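Local coordinates for protein cytochrome C (Marichromatium purpuratum 984, PDB 5LO9) that probably oxidises thiosulfate and passes the electrons along four c-type hemes, as a thiosulfate dehydrogenase (TsdA) joined to a diheme electron-accepting unit (TsdB), at residues R243-R249 with D293-D299; L48-I52 with I77-S81; R332-Q338 with P476-R480. All blocks are in the same frame, centred on the assembly; numbering follows the deposited sequence.

Contact 1 of 3, residues R243-R249 with D293-D299. With EDO (1,2-ethanediol), chain B.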
loop_
_atom_site.group_PDB
_atom_site.type_symbol
_atom_site.label_atom_id
_atom_site.label_comp_id
_atom_site.label_asym_id
_atom_site.label_seq_id
_atom_site.Cartn_x
_atom_site.Cartn_y
_atom_site.Cartn_z
ATOM N N ARG A 243 3.241 -11.942 -19.764
ATOM C CA ARG A 243 2.870 -10.662 -19.182
ATOM C C ARG A 243 1.631 -10.776 -18.296
ATOM O O ARG A 243 0.753 -11.630 -18.507
ATOM C CB ARG A 243 2.646 -9.611 -20.276
ATOM C CG ARG A 243 3.854 -8.716 -20.444
ATOM C CD ARG A 243 3.731 -7.752 -21.599
ATOM N NE ARG A 243 4.971 -6.983 -21.682
ATOM C CZ ARG A 243 5.250 -6.091 -22.624
ATOM N NH1 ARG A 243 4.354 -5.842 -23.578
ATOM N NH2 ARG A 243 6.411 -5.431 -22.584
ATOM N N PHE A 244 1.588 -9.886 -17.298
ATOM C CA PHE A 244 0.538 -9.877 -16.281
ATOM C C PHE A 244 -0.821 -9.565 -16.885
ATOM O O PHE A 244 -0.951 -8.817 -17.861
ATOM C CB PHE A 244 0.883 -8.859 -15.175
ATOM C CG PHE A 244 -0.204 -8.643 -14.171
ATOM C CD1 PHE A 244 -0.324 -9.499 -13.092
ATOM C CD2 PHE A 244 -1.095 -7.568 -14.290
ATOM C CE1 PHE A 244 -1.321 -9.331 -12.138
ATOM C CE2 PHE A 244 -2.118 -7.380 -13.333
ATOM C CZ PHE A 244 -2.222 -8.283 -12.239
ATOM N N THR A 245 -1.846 -10.157 -16.297
ATOM C CA THR A 245 -3.209 -9.871 -16.707
ATOM C C THR A 245 -3.994 -9.322 -15.530
ATOM O O THR A 245 -4.077 -9.990 -14.488
ATOM C CB THR A 245 -3.878 -11.112 -17.238
ATOM O OG1 THR A 245 -3.202 -11.509 -18.440
ATOM C CG2 THR A 245 -5.331 -10.811 -17.491
ATOM N N PRO A 246 -4.545 -8.117 -15.605
ATOM C CA PRO A 246 -5.364 -7.640 -14.518
ATOM C C PRO A 246 -6.732 -8.280 -14.542
ATOM O O PRO A 246 -7.181 -8.811 -15.570
ATOM C CB PRO A 246 -5.474 -6.142 -14.779
ATOM C CG PRO A 246 -4.504 -5.872 -15.939
ATOM C CD PRO A 246 -4.378 -7.098 -16.653
ATOM N N PRO A 247 -7.467 -8.132 -13.460
ATOM C CA PRO A 247 -8.806 -8.699 -13.401
ATOM C C PRO A 247 -9.726 -8.086 -14.437
ATOM O O PRO A 247 -9.621 -6.911 -14.794
ATOM C CB PRO A 247 -9.278 -8.362 -11.975
ATOM C CG PRO A 247 -8.260 -7.545 -11.361
ATOM C CD PRO A 247 -6.995 -7.670 -12.155
ATOM N N SER A 248 -10.647 -8.906 -14.907
ATOM C CA SER A 248 -11.663 -8.432 -15.818
ATOM C C SER A 248 -12.464 -7.321 -15.155
ATOM O O SER A 248 -12.550 -7.236 -13.934
ATOM C CB SER A 248 -12.559 -9.600 -16.224
ATOM O OG SER A 248 -13.926 -9.218 -16.235
ATOM N N ARG A 249 -13.043 -6.450 -15.973
ATOM C CA ARG A 249 -13.866 -5.361 -15.468
ATOM C C ARG A 249 -15.203 -5.828 -14.901
ATOM O O ARG A 249 -15.892 -5.034 -14.251
ATOM C CB ARG A 249 -14.107 -4.357 -16.589
ATOM C CG ARG A 249 -12.904 -3.503 -16.941
ATOM C CD ARG A 249 -13.104 -2.762 -18.265
ATOM N NE ARG A 249 -12.283 -1.554 -18.333
ATOM C CZ ARG A 249 -11.177 -1.369 -19.060
ATOM N NH1 ARG A 249 -10.706 -2.337 -19.859
ATOM N NH2 ARG A 249 -10.535 -0.181 -18.965
ATOM N N ASP A 293 -5.679 2.651 -21.310
ATOM C CA ASP A 293 -6.626 1.618 -20.904
ATOM C C ASP A 293 -6.907 1.738 -19.413
ATOM O O ASP A 293 -7.027 0.744 -18.690
ATOM C CB ASP A 293 -6.151 0.204 -21.267
ATOM C CG ASP A 293 -7.301 -0.798 -21.271
ATOM O OD1 ASP A 293 -8.465 -0.321 -21.190
ATOM O OD2 ASP A 293 -7.066 -2.027 -21.387
ATOM N N ASN A 294 -6.971 2.981 -18.955
ATOM C CA ASN A 294 -7.334 3.301 -17.570
ATOM C C ASN A 294 -6.393 2.629 -16.577
ATOM O O ASN A 294 -6.797 2.180 -15.504
ATOM C CB ASN A 294 -8.787 2.938 -17.291
ATOM C CG ASN A 294 -9.449 3.913 -16.336
ATOM O OD1 ASN A 294 -9.160 5.118 -16.355
ATOM N ND2 ASN A 294 -10.375 3.404 -15.524
ATOM N N GLY A 295 -5.114 2.617 -16.923
ATOM C CA GLY A 295 -4.104 2.088 -16.061
ATOM C C GLY A 295 -3.783 0.645 -16.296
ATOM O O GLY A 295 -2.955 0.103 -15.564
ATOM N N ARG A 296 -4.340 0.014 -17.334
ATOM C CA ARG A 296 -4.092 -1.418 -17.527
ATOM C C ARG A 296 -3.020 -1.747 -18.557
ATOM O O ARG A 296 -2.548 -2.890 -18.578
ATOM C CB ARG A 296 -5.369 -2.132 -17.950
ATOM C CG ARG A 296 -6.572 -1.905 -17.050
ATOM C CD ARG A 296 -7.815 -2.393 -17.706
ATOM N NE ARG A 296 -8.878 -2.765 -16.789
ATOM C CZ ARG A 296 -9.036 -3.981 -16.287
ATOM N NH1 ARG A 296 -8.177 -4.963 -16.568
ATOM N NH2 ARG A 296 -10.051 -4.204 -15.484
ATOM N N ARG A 297 -2.609 -0.788 -19.386
ATOM C CA ARG A 297 -1.836 -1.089 -20.589
ATOM C C ARG A 297 -0.348 -1.239 -20.309
ATOM O O ARG A 297 0.339 -0.270 -19.935
ATOM C CB ARG A 297 -2.033 0.012 -21.606
ATOM C CG ARG A 297 -1.236 -0.168 -22.869
ATOM C CD ARG A 297 -1.901 -1.143 -23.774
ATOM N NE ARG A 297 -1.439 -1.007 -25.156
ATOM C CZ ARG A 297 -1.623 -1.913 -26.104
ATOM N NH1 ARG A 297 -2.246 -3.052 -25.851
ATOM N NH2 ARG A 297 -1.202 -1.654 -27.312
ATOM N N ALA A 298 0.157 -2.442 -20.532
ATOM C CA ALA A 298 1.595 -2.624 -20.513
ATOM C C ALA A 298 2.266 -1.662 -21.481
ATOM O O ALA A 298 1.763 -1.388 -22.584
ATOM C CB ALA A 298 1.953 -4.046 -20.892
ATOM N N ASP A 299 3.419 -1.160 -21.049
ATOM C CA ASP A 299 4.244 -0.190 -21.766
ATOM C C ASP A 299 3.598 1.197 -21.844
ATOM O O ASP A 299 4.121 2.074 -22.536
ATOM C CB ASP A 299 4.598 -0.678 -23.167
ATOM C CG ASP A 299 5.525 -1.895 -23.169
ATOM O OD1 ASP A 299 6.382 -2.059 -22.252
ATOM O OD2 ASP A 299 5.404 -2.691 -24.130
HETATM C C1 EDO B . -12.651 0.777 -15.679
HETATM O O1 EDO B . -12.420 1.442 -16.905
HETATM C C2 EDO B . -11.681 -0.411 -15.574
HETATM O O2 EDO B . -10.551 -0.373 -14.669
#

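Contact 2 of 3, residues L48-I52 with I77-S81. With HEC (heme c), chain C.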
loop_
_atom_site.group_PDB
_atom_site.type_symbol
_atom_site.label_atom_id
_atom_site.label_comp_id
_atom_site.label_asym_id
_atom_site.label_seq_id
_atom_site.Cartn_x
_atom_site.Cartn_y
_atom_site.Cartn_z
ATOM N N LEU A 48 -20.591 17.034 -42.721
ATOM C CA LEU A 48 -21.591 16.753 -43.744
ATOM C C LEU A 48 -21.035 17.069 -45.127
ATOM O O LEU A 48 -21.108 16.258 -46.056
ATOM C CB LEU A 48 -22.850 17.564 -43.468
ATOM C CG LEU A 48 -23.639 17.228 -42.211
ATOM C CD1 LEU A 48 -24.722 18.330 -41.920
ATOM C CD2 LEU A 48 -24.241 15.803 -42.336
ATOM N N ALA A 49 -20.439 18.241 -45.272
ATOM C CA ALA A 49 -19.897 18.617 -46.560
ATOM C C ALA A 49 -18.791 17.671 -47.000
ATOM O O ALA A 49 -18.683 17.348 -48.187
ATOM C CB ALA A 49 -19.382 20.032 -46.481
ATOM N N THR A 50 -17.918 17.269 -46.080
ATOM C CA THR A 50 -16.868 16.316 -46.435
ATOM C C THR A 50 -17.470 14.996 -46.897
ATOM O O THR A 50 -16.987 14.382 -47.853
ATOM C CB THR A 50 -15.926 16.092 -45.248
ATOM O OG1 THR A 50 -15.162 17.266 -45.033
ATOM C CG2 THR A 50 -14.958 14.926 -45.489
ATOM N N GLN A 51 -18.554 14.566 -46.264
ATOM C CA GLN A 51 -19.155 13.297 -46.655
ATOM C C GLN A 51 -19.813 13.412 -48.027
ATOM O O GLN A 51 -19.753 12.477 -48.822
ATOM C CB GLN A 51 -20.164 12.820 -45.599
ATOM C CG GLN A 51 -19.521 12.400 -44.248
ATOM C CD GLN A 51 -18.274 11.586 -44.447
ATOM O OE1 GLN A 51 -18.281 10.591 -45.186
ATOM N NE2 GLN A 51 -17.172 12.035 -43.842
ATOM N N ILE A 52 -20.484 14.526 -48.314
ATOM C CA ILE A 52 -21.028 14.714 -49.654
ATOM C C ILE A 52 -19.897 14.658 -50.673
ATOM O O ILE A 52 -20.009 14.022 -51.727
ATOM C CB ILE A 52 -21.833 16.029 -49.716
ATOM C CG1 ILE A 52 -23.155 15.850 -48.950
ATOM C CG2 ILE A 52 -22.163 16.402 -51.128
ATOM C CD1 ILE A 52 -23.862 17.127 -48.550
ATOM N N ILE A 77 -24.210 22.424 -51.621
ATOM C CA ILE A 77 -23.551 21.624 -50.583
ATOM C C ILE A 77 -23.397 22.442 -49.306
ATOM O O ILE A 77 -23.859 22.059 -48.223
ATOM C CB ILE A 77 -22.182 21.116 -51.096
ATOM C CG1 ILE A 77 -22.358 20.034 -52.168
ATOM C CG2 ILE A 77 -21.351 20.535 -50.020
ATOM C CD1 ILE A 77 -21.082 19.680 -52.908
ATOM N N ALA A 78 -22.759 23.598 -49.417
ATOM C CA ALA A 78 -22.566 24.425 -48.236
ATOM C C ALA A 78 -23.891 24.829 -47.577
ATOM O O ALA A 78 -23.996 24.849 -46.347
ATOM C CB ALA A 78 -21.764 25.626 -48.632
ATOM N N ALA A 79 -24.935 25.082 -48.358
ATOM C CA ALA A 79 -26.197 25.486 -47.750
ATOM C C ALA A 79 -26.810 24.364 -46.934
ATOM O O ALA A 79 -27.227 24.593 -45.791
ATOM C CB ALA A 79 -27.199 25.926 -48.807
ATOM N N VAL A 80 -26.908 23.148 -47.507
ATOM C CA VAL A 80 -27.534 22.044 -46.759
ATOM C C VAL A 80 -26.661 21.634 -45.589
ATOM O O VAL A 80 -27.177 21.206 -44.563
ATOM C CB VAL A 80 -27.869 20.799 -47.610
ATOM C CG1 VAL A 80 -29.005 21.077 -48.539
ATOM C CG2 VAL A 80 -26.642 20.271 -48.360
ATOM N N SER A 81 -25.339 21.706 -45.724
ATOM C CA SER A 81 -24.500 21.409 -44.577
ATOM C C SER A 81 -24.814 22.353 -43.412
ATOM O O SER A 81 -25.003 21.907 -42.279
ATOM C CB SER A 81 -23.033 21.485 -44.979
ATOM O OG SER A 81 -22.770 20.635 -46.087
HETATM FE FE HEC C . -28.779 11.381 -48.085
HETATM C CHA HEC C . -26.351 9.464 -46.468
HETATM C CHB HEC C . -27.005 14.326 -47.266
HETATM C CHC HEC C . -31.019 13.274 -50.017
HETATM C CHD HEC C . -30.694 8.486 -48.697
HETATM N NA HEC C . -27.009 11.832 -47.055
HETATM C C1A HEC C . -26.188 10.928 -46.481
HETATM C C2A HEC C . -24.994 11.545 -45.833
HETATM C C3A HEC C . -25.200 12.970 -46.087
HETATM C C4A HEC C . -26.474 13.037 -46.836
HETATM C CMA HEC C . -24.293 14.065 -45.652
HETATM C CAA HEC C . -23.839 10.909 -45.084
HETATM C CBA HEC C . -24.221 10.936 -43.616
HETATM C CGA HEC C . -23.112 10.637 -42.628
HETATM O O1A HEC C . -23.449 10.422 -41.439
HETATM O O2A HEC C . -21.914 10.614 -42.982
HETATM N NB HEC C . -28.979 13.407 -48.535
HETATM C C1B HEC C . -28.194 14.399 -48.107
HETATM C C2B HEC C . -28.610 15.714 -48.612
HETATM C C3B HEC C . -29.790 15.417 -49.427
HETATM C C4B HEC C . -29.924 13.956 -49.319
HETATM C CMB HEC C . -27.971 17.022 -48.309
HETATM C CAB HEC C . -30.622 16.377 -50.216
HETATM C CBB HEC C . -29.714 17.084 -51.210
HETATM N NC HEC C . -30.525 10.954 -49.143
HETATM C C1C HEC C . -31.252 11.825 -49.853
HETATM C C2C HEC C . -32.435 11.198 -50.475
HETATM C C3C HEC C . -32.352 9.799 -50.074
HETATM C C4C HEC C . -31.133 9.769 -49.245
HETATM C CMC HEC C . -33.463 11.878 -51.305
HETATM C CAC HEC C . -33.257 8.645 -50.391
HETATM C CBC HEC C . -33.492 8.524 -51.860
HETATM N ND HEC C . -28.561 9.352 -47.672
HETATM C C1D HEC C . -29.417 8.380 -48.000
HETATM C C2D HEC C . -28.975 7.051 -47.558
HETATM C C3D HEC C . -27.706 7.310 -46.898
HETATM C C4D HEC C . -27.530 8.780 -47.039
HETATM C CMD HEC C . -29.661 5.740 -47.752
HETATM C CAD HEC C . -26.795 6.266 -46.322
HETATM C CBD HEC C . -25.698 6.127 -47.379
HETATM C CGD HEC C . -24.683 5.089 -47.003
HETATM O O1D HEC C . -23.489 5.206 -47.404
HETATM O O2D HEC C . -25.111 4.141 -46.323
#

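Contact 3 of 3, residues R332-Q338 with P476-R480. With HEC (heme c), chain E; THJ (thiosulfate), chain J; EDO (1,2-ethanediol), chain V.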
loop_
_atom_site.group_PDB
_atom_site.type_symbol
_atom_site.label_atom_id
_atom_site.label_comp_id
_atom_site.label_asym_id
_atom_site.label_seq_id
_atom_site.Cartn_x
_atom_site.Cartn_y
_atom_site.Cartn_z
ATOM N N ARG A 332 0.343 17.109 -8.104
ATOM C CA ARG A 332 1.096 18.355 -8.012
ATOM C C ARG A 332 1.636 18.777 -9.372
ATOM O O ARG A 332 1.701 19.967 -9.668
ATOM C CB ARG A 332 2.240 18.223 -6.999
ATOM C CG ARG A 332 2.987 19.532 -6.773
ATOM C CD ARG A 332 3.847 19.632 -5.495
ATOM N NE ARG A 332 3.953 21.048 -5.064
ATOM C CZ ARG A 332 5.060 21.676 -4.624
ATOM N NH1 ARG A 332 6.224 21.044 -4.522
ATOM N NH2 ARG A 332 4.998 22.968 -4.266
ATOM N N TYR A 333 2.044 17.831 -10.209
ATOM C CA TYR A 333 2.751 18.166 -11.439
ATOM C C TYR A 333 1.919 17.865 -12.678
ATOM O O TYR A 333 1.637 18.776 -13.450
ATOM C CB TYR A 333 4.089 17.440 -11.509
ATOM C CG TYR A 333 4.999 17.753 -10.340
ATOM C CD1 TYR A 333 5.444 19.032 -10.113
ATOM C CD2 TYR A 333 5.396 16.770 -9.442
ATOM C CE1 TYR A 333 6.268 19.335 -9.013
ATOM C CE2 TYR A 333 6.211 17.070 -8.368
ATOM C CZ TYR A 333 6.635 18.350 -8.152
ATOM O OH TYR A 333 7.444 18.647 -7.094
ATOM N N SER A 334 1.508 16.618 -12.905
ATOM C CA SER A 334 0.734 16.332 -14.112
ATOM C C SER A 334 -0.667 16.950 -14.091
ATOM O O SER A 334 -1.200 17.273 -15.159
ATOM C CB SER A 334 0.620 14.826 -14.344
ATOM O OG SER A 334 1.891 14.225 -14.462
ATOM N N MET A 335 -1.305 17.069 -12.923
ATOM C CA MET A 335 -2.621 17.702 -12.800
ATOM C C MET A 335 -2.558 19.167 -12.350
ATOM O O MET A 335 -3.608 19.793 -12.159
ATOM C CB MET A 335 -3.493 16.914 -11.809
ATOM C CG MET A 335 -3.334 15.408 -11.918
ATOM S SD MET A 335 -3.719 14.658 -13.540
ATOM C CE MET A 335 -5.461 15.110 -13.700
ATOM N N ASN A 336 -1.362 19.713 -12.123
ATOM C CA ASN A 336 -1.179 21.147 -11.882
ATOM C C ASN A 336 -2.066 21.683 -10.753
ATOM O O ASN A 336 -2.768 22.685 -10.904
ATOM C CB ASN A 336 -1.454 21.905 -13.161
ATOM C CG ASN A 336 -0.945 23.281 -13.102
ATOM O OD1 ASN A 336 0.155 23.513 -12.600
ATOM N ND2 ASN A 336 -1.719 24.224 -13.640
ATOM N N ALA A 337 -1.991 21.033 -9.588
ATOM C CA ALA A 337 -2.956 21.300 -8.527
ATOM C C ALA A 337 -2.841 22.715 -7.992
ATOM O O ALA A 337 -3.812 23.235 -7.430
ATOM C CB ALA A 337 -2.774 20.296 -7.396
ATOM N N GLN A 338 -1.681 23.351 -8.158
ATOM C CA GLN A 338 -1.523 24.722 -7.693
ATOM C C GLN A 338 -2.555 25.650 -8.334
ATOM O O GLN A 338 -3.018 26.604 -7.701
ATOM C CB GLN A 338 -0.115 25.210 -8.011
ATOM C CG GLN A 338 0.192 25.305 -9.521
ATOM C CD GLN A 338 1.656 25.603 -9.786
ATOM O OE1 GLN A 338 2.371 26.069 -8.893
ATOM N NE2 GLN A 338 2.133 25.257 -10.995
ATOM N N PRO A 476 2.304 25.480 -17.801
ATOM C CA PRO A 476 2.313 26.095 -16.468
ATOM C C PRO A 476 3.632 25.917 -15.740
ATOM O O PRO A 476 4.350 24.925 -15.901
ATOM C CB PRO A 476 1.178 25.385 -15.745
ATOM C CG PRO A 476 0.227 24.999 -16.850
ATOM C CD PRO A 476 1.150 24.591 -17.975
ATOM N N GLN A 477 3.952 26.933 -14.955
ATOM C CA GLN A 477 5.226 26.982 -14.255
ATOM C C GLN A 477 5.448 25.772 -13.336
ATOM O O GLN A 477 4.506 25.145 -12.818
ATOM C CB GLN A 477 5.280 28.262 -13.436
ATOM C CG GLN A 477 6.560 28.469 -12.675
ATOM C CD GLN A 477 7.729 28.663 -13.556
ATOM O OE1 GLN A 477 8.545 27.762 -13.744
ATOM N NE2 GLN A 477 7.826 29.864 -14.125
ATOM N N ASP A 478 6.721 25.482 -13.102
ATOM C CA ASP A 478 7.097 24.480 -12.113
ATOM C C ASP A 478 6.587 24.889 -10.735
ATOM O O ASP A 478 6.775 26.048 -10.329
ATOM C CB ASP A 478 8.607 24.327 -12.094
ATOM C CG ASP A 478 9.052 23.088 -11.382
ATOM O OD1 ASP A 478 8.404 22.747 -10.376
ATOM O OD2 ASP A 478 10.059 22.475 -11.825
ATOM N N PRO A 479 5.892 24.003 -10.009
ATOM C CA PRO A 479 5.481 24.339 -8.626
ATOM C C PRO A 479 6.634 24.636 -7.686
ATOM O O PRO A 479 6.410 25.303 -6.677
ATOM C CB PRO A 479 4.717 23.091 -8.181
ATOM C CG PRO A 479 4.189 22.521 -9.456
ATOM C CD PRO A 479 5.258 22.761 -10.478
ATOM N N ARG A 480 7.848 24.174 -7.997
ATOM C CA ARG A 480 9.076 24.443 -7.262
ATOM C C ARG A 480 9.735 25.745 -7.691
ATOM O O ARG A 480 10.848 26.050 -7.244
ATOM C CB ARG A 480 10.058 23.284 -7.471
ATOM C CG ARG A 480 9.471 21.935 -7.048
ATOM C CD ARG A 480 10.241 20.748 -7.598
ATOM N NE ARG A 480 10.236 20.671 -9.050
ATOM C CZ ARG A 480 10.858 19.731 -9.747
ATOM N NH1 ARG A 480 11.533 18.764 -9.138
ATOM N NH2 ARG A 480 10.816 19.769 -11.067
HETATM FE FE HEC E . 1.224 9.321 -13.709
HETATM C CHA HEC E . 4.180 7.500 -13.167
HETATM C CHB HEC E . -0.338 7.633 -11.070
HETATM C CHC HEC E . -1.647 11.340 -14.086
HETATM C CHD HEC E . 2.602 10.684 -16.548
HETATM N NA HEC E . 1.825 7.835 -12.381
HETATM C C1A HEC E . 3.022 7.263 -12.322
HETATM C C2A HEC E . 3.138 6.251 -11.249
HETATM C C3A HEC E . 1.822 6.276 -10.636
HETATM C C4A HEC E . 1.070 7.297 -11.408
HETATM C CMA HEC E . 1.354 5.432 -9.506
HETATM C CAA HEC E . 4.328 5.383 -10.926
HETATM C CBA HEC E . 4.486 4.335 -12.022
HETATM C CGA HEC E . 5.576 3.332 -11.682
HETATM O O1A HEC E . 5.565 2.250 -12.311
HETATM O O2A HEC E . 6.458 3.614 -10.815
HETATM N NB HEC E . -0.637 9.480 -12.776
HETATM C C1B HEC E . -1.062 8.713 -11.748
HETATM C C2B HEC E . -2.408 9.068 -11.288
HETATM C C3B HEC E . -2.786 10.163 -12.171
HETATM C C4B HEC E . -1.610 10.339 -13.042
HETATM C CMB HEC E . -3.205 8.430 -10.207
HETATM C CAB HEC E . -4.067 10.931 -12.151
HETATM C CBB HEC E . -4.138 11.674 -10.817
HETATM N NC HEC E . 0.592 10.774 -15.069
HETATM C C1C HEC E . -0.571 11.443 -15.076
HETATM C C2C HEC E . -0.722 12.337 -16.248
HETATM C C3C HEC E . 0.548 12.145 -16.969
HETATM C C4C HEC E . 1.269 11.144 -16.150
HETATM C CMC HEC E . -1.902 13.221 -16.560
HETATM C CAC HEC E . 1.033 12.735 -18.280
HETATM C CBC HEC E . 0.899 14.224 -18.300
HETATM N ND HEC E . 3.070 9.126 -14.658
HETATM C C1D HEC E . 3.420 9.758 -15.768
HETATM C C2D HEC E . 4.781 9.414 -16.217
HETATM C C3D HEC E . 5.293 8.460 -15.217
HETATM C C4D HEC E . 4.122 8.380 -14.301
HETATM C CMD HEC E . 5.439 9.982 -17.427
HETATM C CAD HEC E . 6.628 7.742 -15.137
HETATM C CBD HEC E . 7.874 8.653 -15.114
HETATM C CGD HEC E . 8.047 9.628 -13.932
HETATM O O1D HEC E . 7.141 10.441 -13.576
HETATM O O2D HEC E . 9.160 9.628 -13.339
HETATM S S1 THJ J . 4.508 12.710 -12.077
HETATM O O1 THJ J . 4.809 12.791 -10.607
HETATM O O2 THJ J . 5.756 12.469 -12.874
HETATM O O3 THJ J . 4.005 14.036 -12.508
HETATM S S2 THJ J . 3.165 11.483 -12.417
HETATM C C1 EDO V . -5.546 29.337 -4.659
HETATM O O1 EDO V . -6.683 29.462 -3.790
HETATM C C2 EDO V . -6.004 28.814 -6.018
HETATM O O2 EDO V . -4.906 28.776 -6.941
#

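Contact 1 of 3, residues R243-R249 with D293-D299
Pro247 O is gripped end-on by the guanidinium of Arg296, at 2.8 Å from NH2 and 3.0 Å from NH1 of that arginine. Both N-H groups point at this one carbonyl oxygen, which lies only 2° out of the guanidinium plane. This bidentate arginine-to-carbonyl grip joins the loop ahead of helix 256-269 to the turn that follows Cys290 and His291, which hold heme c #4. On one flank, Pro246 CB meets Arg296 NH1 at 3.4 Å, while Trp362 and Leu363 of helix 351-363 also touch the Arg296 side chain. On the other flank Arg249, extended from CG to NE, lays one face of its guanidinium over Arg296 NE. The two like charges there are probably eased by Asp293: its OD1 takes Arg249 NH2 at 3.0 Å and Arg249 NH1 at 3.3 Å, both from the same face of the carboxylate. At the far end the salt bridge is weak and bent, Arg243 NH2 reaching Asp299 OD2 at 3.3 Å with an N-H...O angle of 132°, while Arg243 NE is hydrogen-bonded to Ser375 OG. A 1,2-ethanediol, probably from the crystallisation liquor, joins Arg249 to Asn294: its O1 accepts from Arg249 NH2 at 3.2 Å and, weakly, from Asn294 ND2.

Contact 2 of 3, residues L48-I52 with I77-S81
Ile52 faces Ile77, Val80 and heme c at once, and its branches divide the work between two helices of a class I-like cytochrome c domain. From CB, the CG2 methyl turns to the second helix and lies 3.8 Å from Ile77 CG1, the two side chains sliding past each other in opposite directions. The other branch, CG1, stands 3.9 Å from the heme methyl CMA. With CG1 anti to the carbonyl carbon (chi1 -73°) and the chain extended beyond it, the tip CD1 meets both Val80 CG2, at 4.2 Å, and the heme methyl CMB. Val80 CG2 touches CMB as well, the three groups forming a triangle.

One turn back on the first helix, Leu48 sends CD2 to the heme CMA and CD1 to Ser81 O. Small side chains, Ala49 and Ser81, are consistent with the close approach here: the CA atoms of Leu48 and Ser81 are 5.6 Å apart, and Ala49 CB lies 3.5 Å from Ser81 OG. That hydroxyl bonds back to Ile77 O at 2.8 Å, from above the carbonyl plane; the same oxygen accepts Ser81 N. Were Ser81 replaced by alanine, Ile77 O would probably keep only its backbone donor, and a small gap would open beside Ala49.

The helix axes come within 9.4 Å, their N-to-C directions 136° apart, about midway between perpendicular and antiparallel. Helices 45-57 and 74-86 both reach the heme edge, the first through Leu48 and Ile52, the second through Val80, while Val80 and Ala79 also touch helix 2-10 through Leu8 and Arg4.

Contact 3 of 3, residues R332-Q338 with P476-R480
Pro479 packs against Arg332, Tyr333 and Gln338 and forms the centre of a junction between the thiosulfate-pocket loop after helix 323-332 and an Asx turn at Asp478. It buries 106 Å² against the other segment, more than any other residue of the contact, and its three partners account for the close packing. Pro479 CD sits at the edge of the Tyr333 ring, in its plane and 3.8 Å from CD1 of that tyrosine; Pro479 CG rests 3.6 Å from Arg332 O; and Gln338 crosses the proline at about a right angle. Gln338 CG lies between the backbone N and the carbonyl carbon (chi1 65°), and the extended chain brings NE2 to Gln477 O at 3.0 Å and to Asn336 OD1 at 3.1 Å. These two bonds fix the amide's rotation, while Asn336 ND2 turns to Asp339.

The looser side is that of Arg332, which is exposed; one face of its guanidinium lies over Pro479 CB, offset toward the rim. Arg480 is held within its own segment, Asp478 clamping its guanidinium side-on, NE to OD1 and NH2 to OD2, and it meets Tyr333 mainly through CD, 3.5 Å from Tyr333 OH. Asp478 OD1 also accepts Arg480 N, closing the Asx turn, and His493 bonds OD2. On the side of the loop that faces heme c, away from segment 476-480, Ser334 OG donates to thiosulfate O3 at 2.9 Å.

In the fold
From the N terminus the three contacts come in series, with neither nesting nor crossing. Contact 2 closes first, over 24 residues of the first cytochrome c unit, and joins two helices beside heme c #1. The chain then builds the second unit and passes an unmodelled segment, 193-236, before contact 1 closes a loop of 43 residues containing helix 256-269 and the attachment cysteines of heme c #4. Contact 3 spans 137 residues, including the attachment of heme c #3, and brings the C-terminal region back to the thiosulfate pocket. The centres of contacts 1 and 3 are about 28 Å apart; the centre of contact 2 lies about 42 and 44 Å from theirs, across the chain's centre.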